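Local atomic coordinates of Endoglucanase(Endo-1,4-beta-glucanase)protein (Pseudomonas stutzeri, PDB entry 6R2J), a protein that probably hydrolyses beta-1,4-glucosidic bonds in cellulose and related glucans, as a family 5 endoglucanase, and binds cellobiose. Residues M142-S147 against F173-R178; S180-W185 against Y203-Y208; L207-D212 against Y253-D258. One frame throughout, in Å; residues are numbered along the deposited sequence. Where two conformers were deposited one is given.

Interaction 1 (M142-S147 against F173-R178); sequences MNEPHS and FIEGER. With BGC (beta-D-glucopyranose), chain E; BGC (beta-D-glucopyranose), chain B.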
loop_
_atom_site.group_PDB
_atom_site.type_symbol
_atom_site.label_atom_id
_atom_site.label_comp_id
_atom_site.label_asym_id
_atom_site.label_seq_id
_atom_site.Cartn_x
_atom_site.Cartn_y
_atom_site.Cartn_z
ATOM N N MET A 142 2.021 -8.553 0.508
ATOM C CA MET A 142 3.274 -8.430 -0.231
ATOM C C MET A 142 3.218 -7.234 -1.166
ATOM O O MET A 142 2.302 -7.134 -1.969
ATOM C CB MET A 142 3.543 -9.687 -1.073
ATOM C CG MET A 142 4.878 -9.722 -1.808
ATOM S SD MET A 142 6.255 -9.522 -0.670
ATOM C CE MET A 142 5.943 -10.818 0.520
ATOM N N ASN A 143 4.254 -6.409 -1.122
ATOM C CA ASN A 143 4.454 -5.320 -2.067
ATOM C C ASN A 143 5.156 -5.786 -3.351
ATOM O O ASN A 143 6.217 -6.436 -3.321
ATOM C CB ASN A 143 5.262 -4.202 -1.381
ATOM C CG ASN A 143 5.569 -3.013 -2.305
ATOM O OD1 ASN A 143 4.685 -2.222 -2.579
ATOM N ND2 ASN A 143 6.821 -2.894 -2.778
ATOM N N GLU A 144 4.545 -5.444 -4.479
ATOM C CA GLU A 144 5.173 -5.521 -5.797
ATOM C C GLU A 144 5.930 -6.829 -6.096
ATOM O O GLU A 144 7.126 -6.795 -6.407
ATOM C CB GLU A 144 6.022 -4.302 -6.081
ATOM C CG GLU A 144 5.164 -3.010 -6.157
ATOM C CD GLU A 144 5.933 -1.742 -6.559
ATOM O OE1 GLU A 144 7.166 -1.786 -6.766
ATOM O OE2 GLU A 144 5.268 -0.672 -6.626
ATOM N N PRO A 145 5.244 -7.962 -6.087
ATOM C CA PRO A 145 5.853 -9.181 -6.634
ATOM C C PRO A 145 6.357 -8.948 -8.044
ATOM O O PRO A 145 5.689 -8.322 -8.864
ATOM C CB PRO A 145 4.719 -10.209 -6.626
ATOM C CG PRO A 145 3.533 -9.532 -6.078
ATOM C CD PRO A 145 3.861 -8.146 -5.612
ATOM N N HIS A 146 7.538 -9.476 -8.336
ATOM C CA HIS A 146 8.024 -9.398 -9.698
ATOM C C HIS A 146 8.995 -10.528 -9.938
ATOM O O HIS A 146 9.685 -10.967 -9.016
ATOM C CB HIS A 146 8.733 -8.071 -9.967
ATOM C CG HIS A 146 9.999 -7.887 -9.183
ATOM N ND1 HIS A 146 11.254 -8.077 -9.717
ATOM C CD2 HIS A 146 10.201 -7.505 -7.902
ATOM C CE1 HIS A 146 12.171 -7.805 -8.803
ATOM N NE2 HIS A 146 11.556 -7.458 -7.692
ATOM N N SER A 147 9.014 -10.998 -11.188
ATOM C CA SER A 147 9.921 -12.060 -11.612
ATOM C C SER A 147 9.923 -13.202 -10.610
ATOM O O SER A 147 10.973 -13.638 -10.138
ATOM C CB SER A 147 11.342 -11.532 -11.841
ATOM O OG SER A 147 11.359 -10.436 -12.758
ATOM N N PHE A 173 -5.079 -7.359 1.488
ATOM C CA PHE A 173 -4.802 -6.708 0.214
ATOM C C PHE A 173 -3.843 -7.559 -0.609
ATOM O O PHE A 173 -2.742 -7.923 -0.150
ATOM C CB PHE A 173 -4.281 -5.292 0.458
ATOM C CG PHE A 173 -5.295 -4.426 1.197
ATOM C CD1 PHE A 173 -5.479 -4.546 2.558
ATOM C CD2 PHE A 173 -6.090 -3.510 0.518
ATOM C CE1 PHE A 173 -6.414 -3.784 3.205
ATOM C CE2 PHE A 173 -7.014 -2.718 1.195
ATOM C CZ PHE A 173 -7.172 -2.878 2.516
ATOM N N ILE A 174 -4.290 -7.883 -1.820
ATOM C CA ILE A 174 -3.582 -8.774 -2.721
ATOM C C ILE A 174 -3.056 -7.958 -3.902
ATOM O O ILE A 174 -3.830 -7.416 -4.702
ATOM C CB ILE A 174 -4.481 -9.932 -3.195
ATOM C CG1 ILE A 174 -5.105 -10.681 -2.006
ATOM C CG2 ILE A 174 -3.676 -10.911 -4.104
ATOM C CD1 ILE A 174 -4.127 -11.392 -1.093
ATOM N N GLU A 175 -1.736 -7.921 -4.039
ATOM C CA GLU A 175 -1.067 -7.421 -5.224
ATOM C C GLU A 175 -0.801 -8.551 -6.230
ATOM O O GLU A 175 -0.866 -9.757 -5.911
ATOM C CB GLU A 175 0.244 -6.716 -4.804
ATOM C CG GLU A 175 -0.049 -5.567 -3.831
ATOM C CD GLU A 175 1.145 -4.716 -3.497
ATOM O OE1 GLU A 175 1.914 -4.407 -4.421
ATOM O OE2 GLU A 175 1.297 -4.343 -2.289
ATOM N N GLY A 176 -0.535 -8.141 -7.473
ATOM C CA GLY A 176 -0.211 -9.041 -8.549
ATOM C C GLY A 176 1.207 -8.849 -9.071
ATOM O O GLY A 176 1.981 -7.999 -8.637
ATOM N N GLU A 177 1.522 -9.679 -10.047
ATOM C CA GLU A 177 2.824 -9.742 -10.686
ATOM C C GLU A 177 3.086 -8.471 -11.523
ATOM O O GLU A 177 2.283 -7.511 -11.570
ATOM C CB GLU A 177 2.895 -11.091 -11.416
ATOM C CG GLU A 177 4.069 -11.471 -12.260
ATOM C CD GLU A 177 5.414 -11.520 -11.559
ATOM O OE1 GLU A 177 6.149 -10.592 -11.870
ATOM O OE2 GLU A 177 5.765 -12.463 -10.788
ATOM N N ARG A 178 4.283 -8.445 -12.115
ATOM C CA ARG A 178 4.771 -7.283 -12.842
ATOM C C ARG A 178 4.741 -6.018 -11.989
ATOM O O ARG A 178 4.295 -4.956 -12.432
ATOM C CB ARG A 178 4.013 -7.051 -14.147
ATOM C CG ARG A 178 4.894 -6.364 -15.205
ATOM C CD ARG A 178 4.104 -5.347 -16.000
ATOM N NE ARG A 178 5.005 -4.365 -16.622
ATOM C CZ ARG A 178 5.696 -3.444 -15.949
ATOM N NH1 ARG A 178 5.569 -3.353 -14.606
ATOM N NH2 ARG A 178 6.513 -2.614 -16.618
HETATM C C2 BGC E . 5.681 -1.165 -12.607
HETATM C C3 BGC E . 4.398 -1.251 -11.844
HETATM C C4 BGC E . 4.733 -0.658 -10.515
HETATM C C5 BGC E . 5.752 0.438 -10.482
HETATM C C6 BGC E . 5.785 0.830 -9.036
HETATM C C1 BGC E . 6.811 -0.120 -12.424
HETATM O O2 BGC E . 5.310 -1.468 -14.013
HETATM O O3 BGC E . 3.930 -2.596 -11.691
HETATM O O4 BGC E . 3.414 -0.398 -10.094
HETATM O O5 BGC E . 7.057 -0.146 -10.959
HETATM O O6 BGC E . 7.039 1.528 -8.810
HETATM C C2 BGC B . 11.011 -0.752 -11.859
HETATM C C3 BGC B . 9.535 -0.994 -11.673
HETATM C C4 BGC B . 8.987 -0.592 -13.014
HETATM C C5 BGC B . 9.580 -1.412 -14.210
HETATM C C6 BGC B . 9.135 -0.924 -15.609
HETATM C C1 BGC B . 11.591 -1.787 -12.841
HETATM O O1 BGC B . 12.978 -1.810 -12.964
HETATM O O2 BGC B . 11.773 -0.886 -10.668
HETATM O O3 BGC B . 8.858 -0.153 -10.732
HETATM O O4 BGC B . 7.605 -0.692 -13.327
HETATM O O5 BGC B . 11.041 -1.645 -14.254
HETATM O O6 BGC B . 7.758 -0.588 -15.520
HETATM O O HOH W 1 -0.260 -8.342 -1.555
#
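Glu175 reaches across to the backbone of Met142-Glu144 with its carboxylate. Glu144 N donates to Glu175 OE1 over 2.8 Å, and the bond is nearly straight at 175°. The N-H comes from above the carboxylate plane, 54° out of it. The second oxygen, Glu175 OE2, lies 3.0 Å from Met142 O, and two acceptors cannot bond to each other. Arg56 probably offsets the repulsion between these oxygens, since it forms a salt bridge with Glu175 OE2 and also a hydrogen bond with Asn143 OD1. A water takes the N-H of Glu175 and sits 2.9 Å from Met142 O.

Glu177 makes a second polar link. Its chain bends at chi2 (60°), and Glu177 OE1 accepts a hydrogen bond from Arg178 N, the next residue. This is the straighter of two bonds to that oxygen; Ser147 N adds a weak one at 3.0 Å. Thr148 is hydrogen-bonded to Glu177 OE2.

Pro145 packs by van der Waals contact. Its CG rests 3.4 Å from Gly176 O, and its CD lies 4.0 Å from Glu175 CB, the two side chains crossing at about a right angle.

On the sugar side, Arg178 NH2 donates to O6 of the chain B glucose over 2.6 Å. Asn143, Glu144 and Pro145 form the Asn-Glu-Pro signature of family 5.

The contact joins the loop after strand 136-140 to the end of strand 171-175 in a TIM barrel. Trp152 of helix 152-166 packs on Met142 and Pro145, and His206 of strand 201-206 touches Asn143 and Glu175.

Interaction 2 (S180-W185 against Y203-Y208); sequences SSAYHW and YEAHLY. With BGC (beta-D-glucopyranose), chain E.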
loop_
_atom_site.group_PDB
_atom_site.type_symbol
_atom_site.label_atom_id
_atom_site.label_comp_id
_atom_site.label_asym_id
_atom_site.label_seq_id
_atom_site.Cartn_x
_atom_site.Cartn_y
_atom_site.Cartn_z
ATOM N N SER A 180 2.907 -5.325 -9.531
ATOM C CA SER A 180 1.515 -4.930 -9.310
ATOM C C SER A 180 1.144 -3.672 -10.105
ATOM O O SER A 180 0.387 -2.820 -9.645
ATOM C CB SER A 180 1.184 -4.755 -7.836
ATOM O OG SER A 180 -0.208 -4.970 -7.643
ATOM N N SER A 181 1.632 -3.607 -11.339
ATOM C CA SER A 181 1.229 -2.574 -12.279
ATOM C C SER A 181 -0.260 -2.624 -12.600
ATOM O O SER A 181 -0.801 -3.660 -12.989
ATOM C CB SER A 181 2.027 -2.774 -13.570
ATOM O OG SER A 181 1.528 -1.955 -14.603
ATOM N N ALA A 182 -0.907 -1.471 -12.484
ATOM C CA ALA A 182 -2.318 -1.366 -12.819
ATOM C C ALA A 182 -2.547 -1.464 -14.325
ATOM O O ALA A 182 -3.479 -2.141 -14.781
ATOM C CB ALA A 182 -2.854 -0.038 -12.285
ATOM N N TYR A 183 -1.700 -0.810 -15.119
ATOM C CA TYR A 183 -1.872 -0.823 -16.569
ATOM C C TYR A 183 -1.771 -2.242 -17.123
ATOM O O TYR A 183 -2.541 -2.640 -18.012
ATOM C CB TYR A 183 -0.805 0.095 -17.197
ATOM C CG TYR A 183 -0.828 0.074 -18.696
ATOM C CD1 TYR A 183 -1.823 0.755 -19.402
ATOM C CD2 TYR A 183 0.103 -0.675 -19.421
ATOM C CE1 TYR A 183 -1.883 0.698 -20.786
ATOM C CE2 TYR A 183 0.035 -0.743 -20.797
ATOM C CZ TYR A 183 -0.947 -0.050 -21.462
ATOM O OH TYR A 183 -1.007 -0.103 -22.820
ATOM N N HIS A 184 -0.836 -3.027 -16.587
ATOM C CA HIS A 184 -0.548 -4.352 -17.101
ATOM C C HIS A 184 -1.416 -5.431 -16.473
ATOM O O HIS A 184 -1.329 -6.590 -16.911
ATOM C CB HIS A 184 0.937 -4.694 -16.863
ATOM C CG HIS A 184 1.899 -3.761 -17.548
ATOM N ND1 HIS A 184 2.522 -2.708 -16.908
ATOM C CD2 HIS A 184 2.341 -3.728 -18.830
ATOM C CE1 HIS A 184 3.300 -2.067 -17.767
ATOM N NE2 HIS A 184 3.214 -2.672 -18.940
ATOM N N TRP A 185 -2.230 -5.071 -15.466
ATOM C CA TRP A 185 -2.960 -6.040 -14.658
ATOM C C TRP A 185 -3.736 -7.063 -15.488
ATOM O O TRP A 185 -3.630 -8.267 -15.201
ATOM C CB TRP A 185 -3.876 -5.243 -13.720
ATOM C CG TRP A 185 -4.456 -6.100 -12.714
ATOM C CD1 TRP A 185 -5.542 -6.925 -12.861
ATOM C CD2 TRP A 185 -3.990 -6.278 -11.392
ATOM N NE1 TRP A 185 -5.751 -7.637 -11.709
ATOM C CE2 TRP A 185 -4.825 -7.241 -10.779
ATOM C CE3 TRP A 185 -2.942 -5.725 -10.656
ATOM C CZ2 TRP A 185 -4.637 -7.664 -9.443
ATOM C CZ3 TRP A 185 -2.763 -6.135 -9.343
ATOM C CH2 TRP A 185 -3.607 -7.093 -8.746
ATOM N N TYR A 203 -7.999 -6.247 -4.064
ATOM C CA TYR A 203 -6.876 -6.323 -4.991
ATOM C C TYR A 203 -6.288 -4.942 -5.158
ATOM O O TYR A 203 -6.986 -3.934 -5.076
ATOM C CB TYR A 203 -7.295 -6.897 -6.328
ATOM C CG TYR A 203 -7.645 -8.346 -6.176
ATOM C CD1 TYR A 203 -8.935 -8.721 -5.822
ATOM C CD2 TYR A 203 -6.671 -9.343 -6.324
ATOM C CE1 TYR A 203 -9.268 -10.045 -5.665
ATOM C CE2 TYR A 203 -7.002 -10.685 -6.192
ATOM C CZ TYR A 203 -8.306 -11.031 -5.859
ATOM O OH TYR A 203 -8.675 -12.356 -5.720
ATOM N N GLU A 204 -4.984 -4.896 -5.332
ATOM C CA GLU A 204 -4.260 -3.650 -5.170
ATOM C C GLU A 204 -3.186 -3.596 -6.234
ATOM O O GLU A 204 -2.369 -4.517 -6.336
ATOM C CB GLU A 204 -3.543 -3.555 -3.824
ATOM C CG GLU A 204 -2.458 -2.477 -3.855
ATOM C CD GLU A 204 -1.698 -2.369 -2.527
ATOM O OE1 GLU A 204 -1.989 -3.142 -1.570
ATOM O OE2 GLU A 204 -0.794 -1.518 -2.455
ATOM N N ALA A 205 -3.163 -2.483 -6.965
ATOM C CA ALA A 205 -2.178 -2.190 -7.994
ATOM C C ALA A 205 -1.540 -0.842 -7.688
ATOM O O ALA A 205 -2.067 -0.037 -6.903
ATOM C CB ALA A 205 -2.802 -2.104 -9.396
ATOM N N HIS A 206 -0.414 -0.604 -8.376
ATOM C CA HIS A 206 0.387 0.608 -8.302
ATOM C C HIS A 206 0.401 1.251 -9.670
ATOM O O HIS A 206 0.235 0.577 -10.687
ATOM C CB HIS A 206 1.808 0.282 -7.846
ATOM C CG HIS A 206 1.846 -0.259 -6.453
ATOM N ND1 HIS A 206 2.980 -0.754 -5.860
ATOM C CD2 HIS A 206 0.858 -0.396 -5.535
ATOM C CE1 HIS A 206 2.691 -1.181 -4.642
ATOM N NE2 HIS A 206 1.419 -0.936 -4.406
ATOM N N LEU A 207 0.573 2.565 -9.684
ATOM C CA LEU A 207 0.449 3.294 -10.937
ATOM C C LEU A 207 1.223 4.598 -10.848
ATOM O O LEU A 207 0.934 5.436 -9.995
ATOM C CB LEU A 207 -1.040 3.568 -11.236
ATOM C CG LEU A 207 -1.476 4.284 -12.526
ATOM C CD1 LEU A 207 -2.962 3.925 -12.786
ATOM C CD2 LEU A 207 -1.227 5.787 -12.456
ATOM N N TYR A 208 2.183 4.765 -11.746
ATOM C CA TYR A 208 2.943 5.987 -11.867
ATOM C C TYR A 208 2.814 6.519 -13.291
ATOM O O TYR A 208 2.278 5.864 -14.188
ATOM C CB TYR A 208 4.397 5.757 -11.456
ATOM C CG TYR A 208 4.560 5.473 -9.978
ATOM C CD1 TYR A 208 4.686 6.512 -9.072
ATOM C CD2 TYR A 208 4.608 4.159 -9.499
ATOM C CE1 TYR A 208 4.865 6.256 -7.715
ATOM C CE2 TYR A 208 4.741 3.883 -8.148
ATOM C CZ TYR A 208 4.895 4.932 -7.253
ATOM O OH TYR A 208 5.079 4.692 -5.912
HETATM C C2 BGC E . 5.681 -1.165 -12.607
HETATM C C3 BGC E . 4.398 -1.251 -11.844
HETATM C C4 BGC E . 4.733 -0.658 -10.515
HETATM C C5 BGC E . 5.752 0.438 -10.482
HETATM C C6 BGC E . 5.785 0.830 -9.036
HETATM C C1 BGC E . 6.811 -0.120 -12.424
HETATM O O2 BGC E . 5.310 -1.468 -14.013
HETATM O O3 BGC E . 3.930 -2.596 -11.691
HETATM O O4 BGC E . 3.414 -0.398 -10.094
HETATM O O5 BGC E . 7.057 -0.146 -10.959
HETATM O O6 BGC E . 7.039 1.528 -8.810
HETATM O O HOH W 2 0.869 0.729 -13.990
#
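Ser181 and His206 form a single backbone bridge, with His206 N bonded to Ser180 O at 2.7 Å and Ala182 N bonded to His206 O at 3.0 Å. Beside it, small side chains meet closely. Ala182 CB lies 3.6 Å from Ala205 CB and also touches Leu207 CD1. Trp185 has CG anti to its backbone N (chi1 -169°), and its indole packs beside the strand: CE3 is 3.8 Å from Ala205 CB. Its CZ2 is 4.1 Å from Tyr203 CD2, which sits at the indole edge. An alanine in place of Trp185 would probably open a gap beside Ala205 and leave the Tyr203 ring without this neighbour. Trp240 of helix 229-244 meets both rings edge-to-face.

Strand 201-206 is the sixth strand of the TIM barrel, and its end lines the sugar pocket. His206 NE2 donates to Glu204 OE2 over 3.0 Å, almost in the ring plane, and His206 ND1 is probably hydrogen-bonded to Glu144. Partners at both nitrogens would hold the turn of the imidazole. Ser181 OG and His184 ND1 share a hydrogen bond of 2.6 Å. Tyr208 CE2 comes 3.3 Å from C6 of the chain E glucose, which lies at the ring edge.

Interaction 3 (L207-D212 against Y253-D258); sequences LYFDDD and YGIPDD. With BGC (beta-D-glucopyranose), chain B; BGC (beta-D-glucopyranose), chain E.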
loop_
_atom_site.group_PDB
_atom_site.type_symbol
_atom_site.label_atom_id
_atom_site.label_comp_id
_atom_site.label_asym_id
_atom_site.label_seq_id
_atom_site.Cartn_x
_atom_site.Cartn_y
_atom_site.Cartn_z
ATOM N N LEU A 207 0.573 2.565 -9.684
ATOM C CA LEU A 207 0.449 3.294 -10.937
ATOM C C LEU A 207 1.223 4.598 -10.848
ATOM O O LEU A 207 0.934 5.436 -9.995
ATOM C CB LEU A 207 -1.040 3.568 -11.236
ATOM C CG LEU A 207 -1.476 4.284 -12.526
ATOM C CD1 LEU A 207 -2.962 3.925 -12.786
ATOM C CD2 LEU A 207 -1.227 5.787 -12.456
ATOM N N TYR A 208 2.183 4.765 -11.746
ATOM C CA TYR A 208 2.943 5.987 -11.867
ATOM C C TYR A 208 2.814 6.519 -13.291
ATOM O O TYR A 208 2.278 5.864 -14.188
ATOM C CB TYR A 208 4.397 5.757 -11.456
ATOM C CG TYR A 208 4.560 5.473 -9.978
ATOM C CD1 TYR A 208 4.686 6.512 -9.072
ATOM C CD2 TYR A 208 4.608 4.159 -9.499
ATOM C CE1 TYR A 208 4.865 6.256 -7.715
ATOM C CE2 TYR A 208 4.741 3.883 -8.148
ATOM C CZ TYR A 208 4.895 4.932 -7.253
ATOM O OH TYR A 208 5.079 4.692 -5.912
ATOM N N PHE A 209 3.310 7.726 -13.498
ATOM C CA PHE A 209 3.013 8.457 -14.721
ATOM C C PHE A 209 4.171 8.539 -15.714
ATOM O O PHE A 209 3.991 9.148 -16.778
ATOM C CB PHE A 209 2.597 9.888 -14.355
ATOM C CG PHE A 209 1.339 9.984 -13.544
ATOM C CD1 PHE A 209 0.423 8.921 -13.504
ATOM C CD2 PHE A 209 1.045 11.158 -12.862
ATOM C CE1 PHE A 209 -0.743 9.026 -12.776
ATOM C CE2 PHE A 209 -0.134 11.287 -12.163
ATOM C CZ PHE A 209 -1.023 10.212 -12.103
ATOM N N ASP A 210 5.368 8.028 -15.369
ATOM C CA ASP A 210 6.514 8.128 -16.266
ATOM C C ASP A 210 6.485 7.007 -17.310
ATOM O O ASP A 210 5.734 6.023 -17.204
ATOM C CB ASP A 210 7.865 8.232 -15.543
ATOM C CG ASP A 210 8.057 7.199 -14.458
ATOM O OD1 ASP A 210 7.068 6.564 -14.055
ATOM O OD2 ASP A 210 9.206 7.037 -13.976
ATOM N N ASP A 211 7.315 7.199 -18.353
ATOM C CA ASP A 211 7.210 6.432 -19.588
ATOM C C ASP A 211 7.505 4.969 -19.372
ATOM O O ASP A 211 7.051 4.126 -20.159
ATOM C CB ASP A 211 8.240 6.942 -20.564
ATOM C CG ASP A 211 7.880 8.264 -21.154
ATOM O OD1 ASP A 211 6.832 8.840 -20.790
ATOM O OD2 ASP A 211 8.624 8.709 -22.060
ATOM N N ASP A 212 8.259 4.653 -18.325
ATOM C CA ASP A 212 8.642 3.281 -18.025
ATOM C C ASP A 212 7.850 2.714 -16.863
ATOM O O ASP A 212 8.206 1.658 -16.339
ATOM C CB ASP A 212 10.147 3.212 -17.759
ATOM C CG ASP A 212 10.565 3.971 -16.523
ATOM O OD1 ASP A 212 9.690 4.460 -15.801
ATOM O OD2 ASP A 212 11.780 4.076 -16.265
ATOM N N TYR A 253 0.968 5.705 -5.950
ATOM C CA TYR A 253 0.924 6.655 -7.050
ATOM C C TYR A 253 1.570 7.890 -6.429
ATOM O O TYR A 253 1.426 8.113 -5.223
ATOM C CB TYR A 253 -0.503 6.932 -7.513
ATOM C CG TYR A 253 -1.242 7.914 -6.664
ATOM C CD1 TYR A 253 -1.920 7.490 -5.525
ATOM C CD2 TYR A 253 -1.272 9.260 -7.001
ATOM C CE1 TYR A 253 -2.594 8.354 -4.768
ATOM C CE2 TYR A 253 -1.949 10.152 -6.220
ATOM C CZ TYR A 253 -2.595 9.709 -5.102
ATOM O OH TYR A 253 -3.269 10.638 -4.330
ATOM N N GLY A 254 2.300 8.692 -7.208
ATOM C CA GLY A 254 2.937 9.889 -6.682
ATOM C C GLY A 254 3.491 10.697 -7.827
ATOM O O GLY A 254 3.631 10.197 -8.945
ATOM N N ILE A 255 3.791 11.960 -7.536
ATOM C CA ILE A 255 4.282 12.848 -8.582
ATOM C C ILE A 255 5.385 13.728 -8.020
ATOM O O ILE A 255 5.398 14.084 -6.840
ATOM C CB ILE A 255 3.169 13.757 -9.186
ATOM C CG1 ILE A 255 2.559 14.680 -8.130
ATOM C CG2 ILE A 255 2.067 12.974 -9.848
ATOM C CD1 ILE A 255 1.486 15.643 -8.667
ATOM N N PRO A 256 6.343 14.090 -8.882
ATOM C CA PRO A 256 7.303 15.124 -8.483
ATOM C C PRO A 256 6.653 16.493 -8.424
ATOM O O PRO A 256 5.720 16.798 -9.165
ATOM C CB PRO A 256 8.369 15.075 -9.587
ATOM C CG PRO A 256 8.120 13.726 -10.341
ATOM C CD PRO A 256 6.636 13.537 -10.231
ATOM N N ASP A 257 7.203 17.335 -7.574
ATOM C CA ASP A 257 6.754 18.703 -7.403
ATOM C C ASP A 257 7.245 19.669 -8.487
ATOM O O ASP A 257 6.976 20.863 -8.370
ATOM C CB ASP A 257 7.238 19.175 -6.025
ATOM C CG ASP A 257 8.804 19.177 -5.877
ATOM O OD1 ASP A 257 9.499 19.304 -6.899
ATOM O OD2 ASP A 257 9.338 19.089 -4.735
ATOM N N ASP A 258 7.917 19.199 -9.536
ATOM C CA ASP A 258 8.455 20.097 -10.557
ATOM C C ASP A 258 7.967 19.758 -11.960
ATOM O O ASP A 258 8.535 20.223 -12.963
ATOM C CB ASP A 258 9.982 20.108 -10.504
ATOM C CG ASP A 258 10.601 18.768 -10.884
ATOM O OD1 ASP A 258 9.853 17.748 -10.931
ATOM O OD2 ASP A 258 11.841 18.756 -11.147
HETATM C C2 BGC B . 11.011 -0.752 -11.859
HETATM C C3 BGC B . 9.535 -0.994 -11.673
HETATM C C4 BGC B . 8.987 -0.592 -13.014
HETATM C C5 BGC B . 9.580 -1.412 -14.210
HETATM C C6 BGC B . 9.135 -0.924 -15.609
HETATM C C1 BGC B . 11.591 -1.787 -12.841
HETATM O O1 BGC B . 12.978 -1.810 -12.964
HETATM O O2 BGC B . 11.773 -0.886 -10.668
HETATM O O3 BGC B . 8.858 -0.153 -10.732
HETATM O O4 BGC B . 7.605 -0.692 -13.327
HETATM O O5 BGC B . 11.041 -1.645 -14.254
HETATM O O6 BGC B . 7.758 -0.588 -15.520
HETATM C C2 BGC E . 5.681 -1.165 -12.607
HETATM C C3 BGC E . 4.398 -1.251 -11.844
HETATM C C4 BGC E . 4.733 -0.658 -10.515
HETATM C C5 BGC E . 5.752 0.438 -10.482
HETATM C C6 BGC E . 5.785 0.830 -9.036
HETATM C C1 BGC E . 6.811 -0.120 -12.424
HETATM O O2 BGC E . 5.310 -1.468 -14.013
HETATM O O3 BGC E . 3.930 -2.596 -11.691
HETATM O O4 BGC E . 3.414 -0.398 -10.094
HETATM O O5 BGC E . 7.057 -0.146 -10.959
HETATM O O6 BGC E . 7.039 1.528 -8.810
HETATM O O HOH W 3 1.352 8.121 -10.139
#
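The ring of Tyr208 lies against the backbone of Tyr253 and Gly254. Tyr253 CA lies over one face, 4.0 Å above the ring plane and offset toward the rim. Tyr208 CE1 is 3.6 Å from Gly254 N. With CG anti to its carbonyl carbon (chi1 -68°), the Tyr208 ring is set against this backbone. The hydroxyl of Tyr208 is hydrogen-bonded to Glu252.

Phe209 meets Ile255 in the apolar part of the contact. The two side chains cross obliquely, and Phe209 CE2 is 3.6 Å from Ile255 CG2. A water lies over the centre of one Phe209 face, 3.4 Å above its plane. The same water donates to Leu207 O over 2.7 Å and accepts from Gly254 N over 3.1 Å, so it joins 207-212 to 253-258, between which there is no direct hydrogen bond. Leu207 O also receives a CA-H...O contact from Tyr253 CA at 3.2 Å. Tyr253 CB is equally close to Leu207 O, at 3.2 Å.

Farther along the first loop, Asp212 O lies close to O6 of the chain B glucose, at a distance so short that the details of the bond are doubtful.

These loops follow strands 201-206 and 248-252 of the TIM barrel. Helix 260-276 packs on Phe209, Tyr253 and Ile255, helix 229-244 touches Leu207 and Phe209, and Trp283 of strand 280-285 lies against Tyr208.

In the fold
All three contacts lie in the TIM barrel and reach the bound cellobiose. Interactions 1 and 2 have centres about 9 Å apart and sit on neighbouring strands, 171-175 and 201-206. They touch directly: Glu144 OE2 is 2.4 Å from His206 ND1, a probable hydrogen bond, and Ile174 O is 2.8 Å from Glu204 N. Interaction 3 continues the chain of interaction 2 through Leu207 and Tyr208, with centres about 13 Å apart. Interactions 1 and 3 do not touch, their nearest atoms being about 5 Å apart. Both still meet the two glucose units, while interaction 2 meets the chain E unit. The sugar is met by residues that follow strands 136-140, 171-175 and 201-206, which are neighbours in the sheet.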